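Emp47p (form2) (Saccharomyces cerevisiae, PDB 2A6Z) serves as a cargo receptor in glycoprotein secretion, with a calcium-independent carbohydrate recognition domain, and is required for exit of Emp46p from the endoplasmic reticulum. Local coordinates at residues 83-88 with 196-201; 108-113 with 120-125; 60-65 with 164-169; 23-28 with 51-56. All blocks are in the same frame, centred on the assembly; numbering follows the deposited sequence.

Contact 1 (83-88 with 196-201); sequences SFWFVQ and GVTAQN
Ser-83, Phe-84 and Trp-85 pair with Thr-198, Val-197 and Gly-196 as buried antiparallel neighbours in one sheet of the lectin sandwich, with strand 108-113 on the other flank of 81-88. At one end Ser-83 N binds Thr-198 O at 2.8 Å, with a nearly straight N-H...O angle of 175°, and Thr-198 N returns a bond to Ser-83 O. Further along, Trp-85 N holds Gly-196 O at 2.9 Å, but the reverse bond, Gly-196 N to Trp-85 O, is weak at 3.5 Å. Phe-84 and Val-197 form the non-hydrogen-bonded pair between them. Their side chains lie next to each other and point the same way, Val-197 CG2 meeting Phe-84 CE1 at 3.5 Å; this face turns to Trp-67 of the opposing sheet. On the other face Trp-85 and Thr-198 cross at about a right angle. The indole sends its N-H in the ring plane from NE1 to Thr-198 OG1 (2.8 Å, 166°), which helps to set the ring's rotation. With chi1 at 64°, Thr-198 OG1 sits between its backbone N and carbonyl carbon; the same hydroxyl is hydrogen-bonded to Tyr-99 O, so this buried oxygen is gripped twice. Trp-85 also stacks on Trp-52. The pair lies at the centre of the seven-strand sheet of a legume-like lectin beta sandwich, Phe-84 and Val-197 facing the core.

Contact 2 (108-113 with 120-125); sequences LQLLVD and PTLRGQ
Gln-109 and Gln-125 meet through different torsions: Gln-109 CG is anti to its backbone N (chi1 178°), while the Gln-125 chain bends at chi2 (-71°). The two side chains run next to each other, Gln-109 OE1 lying 3.4 Å from Gln-125 CG, with the amide planes 76° apart. Their polar ends go to different partners: Gln-109 NE2 to Ser-83 OG, and Gln-125 OE1 and NE2 to Ser-142 OG and Ile-138 O. Strands 108-113 and 121-128 form a beta hairpin, and six backbone hydrogen bonds, two at each of the pairs Gln-109/Gln-125, Leu-111/Arg-123 and Asp-113/Thr-121, join the segments. On the reverse face Val-112 CG2 packs on Leu-122 CG at 3.9 Å, and Leu-110 CD2 rests 3.9 Å from Gly-124 CA; Ile-159 and Val-161 of the opposing sheet cover this apolar row. At the loop end of the hairpin, Asp-113 and Thr-121 are linked through water. One water lies 2.7 Å from Asp-113 OD1, is hydrogen-bonded to Thr-121 OG1 as well, and reaches Leu-111 O; a second also joins OD1 to OG1. Arg-123 NE donates to Thr-121 OG1 at 3.0 Å, and Asp-113 OD2 is held by Tyr-139 OH and Asn-115 N. Asp-113 OD1 and Arg-123 NE stay 4.7 Å apart, connected through the threonine hydroxyl and the waters, so any attraction between their charges would be indirect.

Contact 3 (60-65 with 164-169); sequences KDSFTM and DLEDDN
Ser-62, just ahead of strand 63-72, plugs into an Asx turn at 164-166, in the hairpin loop that joins strands 153-164 and 170-175. Its CB points toward that loop and lies 3.5 Å from Glu-166 OE1. One bond further, OG is anti to the serine's own carbonyl carbon (chi1 -58°), and there it is gripped from two residues. Leu-165 N donates to Ser-62 OG at 2.8 Å, and the hydroxyl in turn donates to Glu-166 OE1 in a short bond of 2.6 Å, reaching the oxygen from 37° above the carboxylate plane. A bend at chi2 of Glu-166 accompanies the return of this carboxylate toward the serine. Leu-165 CD2 packs against the backbone, 3.5 Å from Ser-62 N. That same N-H donates to a water, which is also bonded to Asp-61 OD2 and Glu-166 OE2; bridging the two carboxylates, it would be expected to ease the repulsion of their like charges. The contact lies at the surface, yet Ser-62 itself is buried. Next to it the sheet pairing begins: Phe-63 pairs through its backbone with Tyr-163, and Ser-62 bonds to Gly-221 near the chain end. Within the loop Asp-167 N bonds back to Asp-164 O. The Asx turn is closed by Glu-166 N, which meets Asp-164 OD1 at 2.8 Å from 42° above the plane of that carboxylate.

Contact 4 (23-28 with 51-56); sequences PNNWQT and LWLKQG
Gln-27 and Trp-52 provide the regular backbone bonds of this edge pairing: Gln-27 N to Trp-52 O at 2.8 Å, answered by Trp-52 N to Gln-27 O. Past the regular pairing, Lys-54 N donates to Asn-25 O at 2.9 Å in a nearly linear bond (176°). Asn-25 O also accepts a hydrogen bond from a water, which in turn accepts from Gln-55 N. Asn-25 belongs to the type I turn from Pro-23 to Trp-26. Among the side-chain polar contacts, the Lys-54 chain, extended beyond CG, crosses to the turn, where NZ donates to Asn-24 O at 2.8 Å; on the way its CE passes 3.4 Å from Trp-26 O. Gln-27 bends at chi2, and its NE2 donates in the carbonyl plane, on a lone pair, to Thr-28 O.

The apolar part centres on Trp-26. Its CB points away from 51-56, but the ring comes nearer and lies against Leu-51 and Leu-53. Leu-53 CG stands over one face, 3.5 Å from the centroid of the six-membered ring and 11° off its normal, a CH-pi contact; Leu-53 CD2 lies 3.5 Å from Trp-26 CE2. Leu-51 CG approaches Trp-26 CE3 obliquely at 3.6 Å. NE1, bonded to Ser-12 O, further restrains the ring, while Asn-25 ND2 binds Asp-10 O and Ser-12 O, tying the N-terminal segment to the turn. Strand 26-30 is the outermost strand on this side of the sheet; 48-58 follows, then 192-200, to which Leu-51 and Leu-53 bond through Val-197 and Ile-195.

In the fold
Contacts 1, 2 and 4 lie in one antiparallel sheet, ordered 26-30, 48-58, 192-200, 81-88, 108-113, 121-128, 144-147. Contact 1 is the middle of the row: its centre is about 10 Å from that of contact 2, with Phe-84 N and Leu-110 O 2.8 Å apart in a probable hydrogen bond, and about 13 Å from that of contact 4, with Val-197 N 2.9 Å from Leu-51 O. Contacts 2 and 4, about 22 Å apart between centres, flank the chain's centre on opposite sides. Contact 3 lies at one end of the second sheet, its centre about 21 Å from that of contact 1, yet Phe-63 CZ meets Phe-86 CZ at 3.4 Å across the sandwich core. Segments 51-56 and 60-65 lead from one sheet to the other.

Contact 1 (83-88 with 196-201)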
# COMPACT_ATOMS: atom_id res chain seq x y z
N SER A 83 1.35 4.73 -0.63
CA SER A 83 0.23 4.26 0.22
C SER A 83 -0.32 2.95 -0.30
O SER A 83 -0.55 2.75 -1.50
CB SER A 83 -0.89 5.28 0.17
OG SER A 83 -0.61 6.42 0.96
N PHE A 84 -0.56 2.04 0.65
CA PHE A 84 -1.15 0.72 0.41
C PHE A 84 -2.53 0.71 1.04
O PHE A 84 -2.67 1.10 2.19
CB PHE A 84 -0.27 -0.39 1.00
CG PHE A 84 1.15 -0.34 0.52
CD1 PHE A 84 1.56 -1.07 -0.58
CD2 PHE A 84 2.12 0.43 1.18
CE1 PHE A 84 2.86 -1.04 -1.03
CE2 PHE A 84 3.41 0.52 0.72
CZ PHE A 84 3.78 -0.24 -0.40
N TRP A 85 -3.53 0.30 0.26
CA TRP A 85 -4.91 0.53 0.64
C TRP A 85 -5.70 -0.78 0.82
O TRP A 85 -5.48 -1.74 0.06
CB TRP A 85 -5.63 1.32 -0.46
CG TRP A 85 -4.98 2.65 -0.76
CD1 TRP A 85 -4.02 2.88 -1.71
CD2 TRP A 85 -5.25 3.90 -0.11
NE1 TRP A 85 -3.67 4.24 -1.71
CE2 TRP A 85 -4.42 4.86 -0.75
CE3 TRP A 85 -6.12 4.31 0.91
CZ2 TRP A 85 -4.43 6.23 -0.38
CZ3 TRP A 85 -6.13 5.65 1.26
CH2 TRP A 85 -5.29 6.60 0.62
N PHE A 86 -6.61 -0.76 1.75
CA PHE A 86 -7.60 -1.81 1.95
C PHE A 86 -8.90 -1.09 2.36
O PHE A 86 -9.07 -0.77 3.52
CB PHE A 86 -7.09 -2.80 3.00
CG PHE A 86 -8.09 -3.92 3.32
CD1 PHE A 86 -8.23 -4.95 2.39
CD2 PHE A 86 -8.84 -3.95 4.49
CE1 PHE A 86 -9.12 -6.01 2.62
CE2 PHE A 86 -9.70 -4.98 4.73
CZ PHE A 86 -9.83 -6.03 3.80
N VAL A 87 -9.74 -0.80 1.37
CA VAL A 87 -10.81 0.18 1.60
C VAL A 87 -12.15 -0.28 0.95
O VAL A 87 -12.14 -0.84 -0.15
CB VAL A 87 -10.45 1.60 1.08
CG1 VAL A 87 -9.18 2.12 1.79
CG2 VAL A 87 -10.23 1.65 -0.41
N GLN A 88 -13.24 0.00 1.62
CA GLN A 88 -14.55 -0.43 1.07
C GLN A 88 -15.01 0.53 0.00
O GLN A 88 -15.10 1.73 0.23
CB GLN A 88 -15.59 -0.43 2.18
CG GLN A 88 -15.44 -1.36 3.31
CD GLN A 88 -16.52 -1.07 4.36
OE1 GLN A 88 -17.71 -1.13 4.06
NE2 GLN A 88 -16.05 -0.72 5.56
N GLY A 196 -4.98 -1.94 -3.37
CA GLY A 196 -4.13 -1.31 -4.37
C GLY A 196 -3.06 -0.50 -3.68
O GLY A 196 -2.94 -0.46 -2.46
N VAL A 197 -2.28 0.15 -4.51
CA VAL A 197 -1.13 0.94 -4.08
C VAL A 197 -1.06 2.19 -4.96
O VAL A 197 -1.34 2.14 -6.16
CB VAL A 197 0.18 0.14 -4.10
CG1 VAL A 197 0.48 -0.40 -5.52
CG2 VAL A 197 1.36 0.93 -3.56
N THR A 198 -0.72 3.32 -4.33
CA THR A 198 -0.68 4.59 -5.03
C THR A 198 0.56 5.32 -4.53
O THR A 198 1.04 5.13 -3.40
CB THR A 198 -1.94 5.43 -4.78
OG1 THR A 198 -2.04 5.79 -3.41
CG2 THR A 198 -3.19 4.67 -5.16
N ALA A 199 1.09 6.23 -5.36
CA ALA A 199 2.28 6.99 -4.90
C ALA A 199 2.34 8.30 -5.66
O ALA A 199 1.80 8.47 -6.75
CB ALA A 199 3.58 6.22 -5.06
N GLN A 200 3.08 9.23 -5.03
CA GLN A 200 3.41 10.51 -5.63
C GLN A 200 4.83 10.86 -5.16
O GLN A 200 5.20 10.51 -4.02
CB GLN A 200 2.42 11.61 -5.24
CG GLN A 200 2.57 12.00 -3.74
CD GLN A 200 1.51 12.90 -3.20
OE1 GLN A 200 0.39 12.86 -3.77
NE2 GLN A 200 1.88 13.67 -2.16
N ASN A 201 5.59 11.60 -5.96
CA ASN A 201 6.86 12.09 -5.49
C ASN A 201 6.92 13.60 -5.24
O ASN A 201 7.88 14.06 -4.62
CB ASN A 201 8.05 11.58 -6.33
CG ASN A 201 7.95 11.93 -7.78
OD1 ASN A 201 7.12 12.75 -8.20
ND2 ASN A 201 8.82 11.32 -8.59

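Contact 2 (108-113 with 120-125)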
# COMPACT_ATOMS: atom_id res chain seq x y z
N LEU A 108 -8.49 1.10 5.67
CA LEU A 108 -7.12 1.21 6.11
C LEU A 108 -6.22 1.78 5.03
O LEU A 108 -6.24 1.33 3.85
CB LEU A 108 -6.61 -0.21 6.45
CG LEU A 108 -5.13 -0.35 6.85
CD1 LEU A 108 -4.87 0.36 8.19
CD2 LEU A 108 -4.76 -1.82 6.88
N GLN A 109 -5.39 2.75 5.42
CA GLN A 109 -4.29 3.24 4.62
C GLN A 109 -2.98 2.91 5.36
O GLN A 109 -2.85 3.23 6.55
CB GLN A 109 -4.41 4.76 4.46
CG GLN A 109 -3.27 5.38 3.67
CD GLN A 109 -3.07 6.88 3.92
OE1 GLN A 109 -3.59 7.45 4.86
NE2 GLN A 109 -2.33 7.52 3.06
N LEU A 110 -2.03 2.33 4.65
CA LEU A 110 -0.65 2.18 5.19
C LEU A 110 0.22 3.13 4.38
O LEU A 110 0.33 2.98 3.16
CB LEU A 110 -0.14 0.75 5.03
CG LEU A 110 -0.96 -0.30 5.76
CD1 LEU A 110 -0.41 -1.70 5.49
CD2 LEU A 110 -0.99 -0.07 7.26
N LEU A 111 0.82 4.08 5.08
CA LEU A 111 1.61 5.13 4.42
C LEU A 111 3.09 4.93 4.73
O LEU A 111 3.46 4.88 5.92
CB LEU A 111 1.18 6.51 4.92
CG LEU A 111 2.03 7.69 4.41
CD1 LEU A 111 1.93 7.85 2.90
CD2 LEU A 111 1.56 8.97 5.11
N VAL A 112 3.92 4.85 3.70
CA VAL A 112 5.36 4.90 3.85
C VAL A 112 5.82 6.26 3.32
O VAL A 112 5.59 6.62 2.16
CB VAL A 112 6.05 3.73 3.12
CG1 VAL A 112 7.55 3.90 3.15
CG2 VAL A 112 5.61 2.40 3.71
N ASP A 113 6.44 7.04 4.21
CA ASP A 113 6.90 8.39 3.83
C ASP A 113 7.92 8.84 4.84
O ASP A 113 8.25 8.15 5.82
CB ASP A 113 5.75 9.39 3.64
CG ASP A 113 5.42 10.15 4.91
OD1 ASP A 113 5.22 9.50 5.97
OD2 ASP A 113 5.42 11.42 4.85
N PRO A 120 11.63 8.60 8.34
CA PRO A 120 11.03 7.50 7.54
C PRO A 120 10.26 6.54 8.42
O PRO A 120 10.80 5.94 9.38
CB PRO A 120 12.24 6.87 6.88
CG PRO A 120 13.29 7.94 6.86
CD PRO A 120 13.08 8.72 8.14
N THR A 121 8.98 6.35 8.06
CA THR A 121 8.08 5.52 8.83
C THR A 121 7.15 4.73 7.91
O THR A 121 6.92 5.10 6.74
CB THR A 121 7.17 6.35 9.76
OG1 THR A 121 6.59 7.47 9.06
CG2 THR A 121 7.93 6.93 10.94
N LEU A 122 6.58 3.67 8.50
CA LEU A 122 5.36 3.02 8.01
C LEU A 122 4.31 3.31 9.05
O LEU A 122 4.46 2.99 10.23
CB LEU A 122 5.60 1.51 7.80
CG LEU A 122 4.40 0.82 7.09
CD1 LEU A 122 4.92 -0.48 6.48
CD2 LEU A 122 3.22 0.48 8.01
N ARG A 123 3.19 3.89 8.61
CA ARG A 123 2.13 4.31 9.50
C ARG A 123 0.80 3.70 9.05
O ARG A 123 0.50 3.61 7.85
CB ARG A 123 1.97 5.83 9.47
CG ARG A 123 3.12 6.55 10.16
CD ARG A 123 3.19 8.04 9.77
NE ARG A 123 4.32 8.68 10.55
CZ ARG A 123 4.21 9.20 11.75
NH1 ARG A 123 3.04 9.21 12.42
NH2 ARG A 123 5.31 9.74 12.31
N GLY A 124 -0.01 3.35 10.03
CA GLY A 124 -1.42 2.94 9.76
C GLY A 124 -2.35 4.11 10.07
O GLY A 124 -2.25 4.78 11.10
N GLN A 125 -3.29 4.29 9.15
CA GLN A 125 -4.30 5.31 9.25
C GLN A 125 -5.70 4.66 9.00
O GLN A 125 -5.78 3.76 8.14
CB GLN A 125 -4.14 6.44 8.22
CG GLN A 125 -2.70 6.94 8.05
CD GLN A 125 -2.06 7.73 9.16
OE1 GLN A 125 -0.89 7.50 9.48
NE2 GLN A 125 -2.79 8.70 9.74
O HOH W 1 4.67 7.13 7.16
O HOH W 2 6.99 10.32 7.94

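Contact 3 (60-65 with 164-169)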
# COMPACT_ATOMS: atom_id res chain seq x y z
N LYS A 60 -14.67 -11.96 4.42
CA LYS A 60 -15.43 -12.91 5.24
C LYS A 60 -14.57 -13.66 6.25
O LYS A 60 -15.12 -14.23 7.20
CB LYS A 60 -16.15 -13.94 4.36
CG LYS A 60 -17.15 -13.31 3.37
CD LYS A 60 -18.37 -12.80 4.12
CE LYS A 60 -19.42 -12.34 3.15
NZ LYS A 60 -20.28 -11.29 3.73
N ASP A 61 -13.25 -13.69 6.03
CA ASP A 61 -12.36 -14.54 6.80
C ASP A 61 -10.94 -13.93 6.76
O ASP A 61 -10.70 -12.98 6.02
CB ASP A 61 -12.32 -15.96 6.20
CG ASP A 61 -13.59 -16.78 6.30
OD1 ASP A 61 -14.36 -16.94 5.33
OD2 ASP A 61 -13.80 -17.24 7.44
N SER A 62 -10.07 -14.51 7.56
CA SER A 62 -8.71 -14.00 7.70
C SER A 62 -7.99 -13.95 6.38
O SER A 62 -8.23 -14.74 5.45
CB SER A 62 -7.96 -14.93 8.66
OG SER A 62 -8.66 -14.96 9.89
N PHE A 63 -6.99 -13.02 6.30
CA PHE A 63 -6.24 -12.89 5.05
C PHE A 63 -4.88 -12.27 5.36
O PHE A 63 -4.64 -11.70 6.39
CB PHE A 63 -7.02 -12.01 4.02
CG PHE A 63 -7.12 -10.56 4.39
CD1 PHE A 63 -6.16 -9.64 3.93
CD2 PHE A 63 -8.14 -10.11 5.18
CE1 PHE A 63 -6.24 -8.33 4.29
CE2 PHE A 63 -8.23 -8.76 5.56
CZ PHE A 63 -7.26 -7.87 5.14
N THR A 64 -4.03 -12.38 4.31
CA THR A 64 -2.70 -11.80 4.31
C THR A 64 -2.51 -11.08 2.97
O THR A 64 -2.88 -11.62 1.89
CB THR A 64 -1.64 -12.88 4.37
OG1 THR A 64 -1.82 -13.65 5.56
CG2 THR A 64 -0.23 -12.34 4.39
N MET A 65 -1.90 -9.90 3.00
CA MET A 65 -1.44 -9.18 1.83
C MET A 65 0.06 -8.93 1.99
O MET A 65 0.46 -8.29 2.98
CB MET A 65 -2.15 -7.88 1.68
CG MET A 65 -3.64 -7.75 1.55
SD MET A 65 -4.55 -6.17 1.61
CE MET A 65 -4.04 -5.59 3.23
N ASP A 164 -6.37 -11.46 11.35
CA ASP A 164 -6.61 -12.79 11.87
C ASP A 164 -7.85 -12.83 12.74
O ASP A 164 -7.84 -12.48 13.94
CB ASP A 164 -5.38 -13.27 12.69
CG ASP A 164 -5.46 -14.77 13.01
OD1 ASP A 164 -6.51 -15.39 12.72
OD2 ASP A 164 -4.47 -15.27 13.55
N LEU A 165 -8.97 -13.28 12.14
CA LEU A 165 -10.21 -13.43 12.88
C LEU A 165 -10.14 -14.57 13.89
O LEU A 165 -10.99 -14.58 14.76
CB LEU A 165 -11.38 -13.76 11.91
CG LEU A 165 -11.96 -12.62 11.09
CD1 LEU A 165 -12.45 -11.44 11.97
CD2 LEU A 165 -11.02 -12.15 10.03
N GLU A 166 -9.14 -15.44 13.74
CA GLU A 166 -8.98 -16.56 14.67
C GLU A 166 -7.98 -16.19 15.78
O GLU A 166 -7.61 -17.09 16.57
CB GLU A 166 -8.46 -17.79 13.91
CG GLU A 166 -9.49 -18.43 13.02
CD GLU A 166 -9.78 -17.63 11.75
OE1 GLU A 166 -8.80 -17.35 11.00
OE2 GLU A 166 -10.98 -17.34 11.47
N ASP A 167 -7.61 -14.90 15.90
CA ASP A 167 -6.81 -14.41 17.03
C ASP A 167 -7.41 -13.09 17.51
O ASP A 167 -6.70 -12.12 17.73
CB ASP A 167 -5.33 -14.31 16.56
CG ASP A 167 -4.34 -14.18 17.71
OD1 ASP A 167 -4.73 -14.22 18.90
OD2 ASP A 167 -3.13 -14.03 17.40
N ASP A 168 -8.75 -13.08 17.66
CA ASP A 168 -9.49 -11.91 18.20
C ASP A 168 -9.22 -10.65 17.39
O ASP A 168 -9.00 -9.55 17.92
CB ASP A 168 -9.14 -11.74 19.71
CG ASP A 168 -9.71 -12.92 20.47
OD1 ASP A 168 -10.95 -13.13 20.44
OD2 ASP A 168 -8.98 -13.71 21.08
N ASN A 169 -9.30 -10.77 16.04
CA ASN A 169 -9.25 -9.67 15.12
C ASN A 169 -7.87 -8.98 15.18
O ASN A 169 -7.82 -7.75 15.22
CB ASN A 169 -10.36 -8.62 15.37
CG ASN A 169 -11.67 -9.28 15.66
OD1 ASN A 169 -12.19 -10.05 14.81
ND2 ASN A 169 -12.22 -8.95 16.81
O HOH W 3 -11.60 -16.39 9.18

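Contact 4 (23-28 with 51-56)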
# COMPACT_ATOMS: atom_id res chain seq x y z
N PRO A 23 -0.75 -7.81 -15.57
CA PRO A 23 -1.76 -8.85 -15.44
C PRO A 23 -3.18 -8.33 -15.48
O PRO A 23 -3.47 -7.29 -14.91
CB PRO A 23 -1.47 -9.40 -14.01
CG PRO A 23 0.04 -9.28 -14.00
CD PRO A 23 0.29 -7.90 -14.56
N ASN A 24 -4.03 -9.13 -16.13
CA ASN A 24 -5.37 -8.70 -16.47
C ASN A 24 -6.27 -8.45 -15.28
O ASN A 24 -7.27 -7.80 -15.43
CB ASN A 24 -6.00 -9.76 -17.41
CG ASN A 24 -7.48 -9.98 -17.16
OD1 ASN A 24 -8.33 -9.40 -17.86
ND2 ASN A 24 -7.85 -10.82 -16.18
N ASN A 25 -5.89 -8.94 -14.08
CA ASN A 25 -6.70 -8.68 -12.90
C ASN A 25 -6.34 -7.34 -12.22
O ASN A 25 -7.01 -7.02 -11.23
CB ASN A 25 -6.58 -9.85 -11.91
CG ASN A 25 -5.21 -10.25 -11.43
OD1 ASN A 25 -4.21 -10.16 -12.20
ND2 ASN A 25 -5.13 -10.69 -10.17
N TRP A 26 -5.40 -6.61 -12.76
CA TRP A 26 -4.98 -5.31 -12.21
C TRP A 26 -5.15 -4.21 -13.22
O TRP A 26 -5.10 -4.42 -14.46
CB TRP A 26 -3.48 -5.34 -11.83
CG TRP A 26 -3.22 -6.23 -10.64
CD1 TRP A 26 -3.06 -7.59 -10.66
CD2 TRP A 26 -3.09 -5.84 -9.26
NE1 TRP A 26 -2.85 -8.08 -9.38
CE2 TRP A 26 -2.86 -7.02 -8.50
CE3 TRP A 26 -3.15 -4.62 -8.61
CZ2 TRP A 26 -2.69 -6.97 -7.12
CZ3 TRP A 26 -2.98 -4.57 -7.23
CH2 TRP A 26 -2.76 -5.74 -6.49
N GLN A 27 -5.29 -2.97 -12.70
CA GLN A 27 -5.42 -1.79 -13.55
C GLN A 27 -4.45 -0.72 -13.06
O GLN A 27 -4.48 -0.30 -11.91
CB GLN A 27 -6.88 -1.28 -13.48
CG GLN A 27 -7.10 -0.01 -14.36
CD GLN A 27 -6.90 -0.36 -15.80
OE1 GLN A 27 -7.61 -1.23 -16.29
NE2 GLN A 27 -5.94 0.32 -16.42
N THR A 28 -3.58 -0.24 -13.94
CA THR A 28 -2.76 0.93 -13.68
C THR A 28 -3.55 2.19 -13.90
O THR A 28 -4.51 2.23 -14.70
CB THR A 28 -1.50 0.96 -14.55
OG1 THR A 28 -1.89 0.79 -15.95
CG2 THR A 28 -0.50 -0.14 -14.24
N LEU A 51 -2.19 1.53 -8.86
CA LEU A 51 -2.23 0.12 -9.27
C LEU A 51 -3.26 -0.56 -8.38
O LEU A 51 -2.98 -0.69 -7.16
CB LEU A 51 -0.87 -0.49 -9.16
CG LEU A 51 -0.78 -2.00 -9.43
CD1 LEU A 51 -1.14 -2.33 -10.87
CD2 LEU A 51 0.60 -2.51 -9.06
N TRP A 52 -4.42 -0.94 -8.89
CA TRP A 52 -5.49 -1.50 -8.12
C TRP A 52 -6.00 -2.78 -8.75
O TRP A 52 -6.03 -2.93 -9.98
CB TRP A 52 -6.67 -0.57 -8.06
CG TRP A 52 -6.50 0.74 -7.31
CD1 TRP A 52 -6.01 1.91 -7.82
CD2 TRP A 52 -6.84 1.00 -5.93
NE1 TRP A 52 -6.02 2.89 -6.83
CE2 TRP A 52 -6.53 2.36 -5.67
CE3 TRP A 52 -7.40 0.20 -4.90
CZ2 TRP A 52 -6.74 2.93 -4.42
CZ3 TRP A 52 -7.61 0.80 -3.66
CH2 TRP A 52 -7.27 2.15 -3.44
N LEU A 53 -6.50 -3.69 -7.92
CA LEU A 53 -7.22 -4.86 -8.42
C LEU A 53 -8.53 -4.40 -9.07
O LEU A 53 -9.24 -3.54 -8.56
CB LEU A 53 -7.47 -5.86 -7.29
CG LEU A 53 -6.20 -6.71 -7.03
CD1 LEU A 53 -6.10 -7.16 -5.58
CD2 LEU A 53 -6.16 -7.91 -7.96
N LYS A 54 -8.84 -5.05 -10.23
CA LYS A 54 -10.10 -4.73 -10.89
C LYS A 54 -11.36 -5.20 -10.18
O LYS A 54 -12.43 -4.59 -10.36
CB LYS A 54 -10.08 -5.35 -12.30
CG LYS A 54 -9.14 -4.64 -13.24
CD LYS A 54 -9.23 -5.30 -14.61
CE LYS A 54 -8.22 -4.80 -15.62
NZ LYS A 54 -8.40 -5.63 -16.89
N GLN A 55 -11.27 -6.27 -9.40
CA GLN A 55 -12.43 -6.84 -8.70
C GLN A 55 -12.27 -6.60 -7.21
O GLN A 55 -11.15 -6.69 -6.64
CB GLN A 55 -12.55 -8.30 -9.04
CG GLN A 55 -12.68 -8.66 -10.51
CD GLN A 55 -13.53 -7.88 -11.46
OE1 GLN A 55 -13.21 -7.48 -12.61
NE2 GLN A 55 -14.76 -7.57 -11.04
N GLY A 56 -13.42 -6.38 -6.57
CA GLY A 56 -13.39 -6.28 -5.13
C GLY A 56 -13.15 -7.64 -4.47
O GLY A 56 -13.42 -8.65 -5.07
O HOH W 4 -9.23 -8.12 -10.04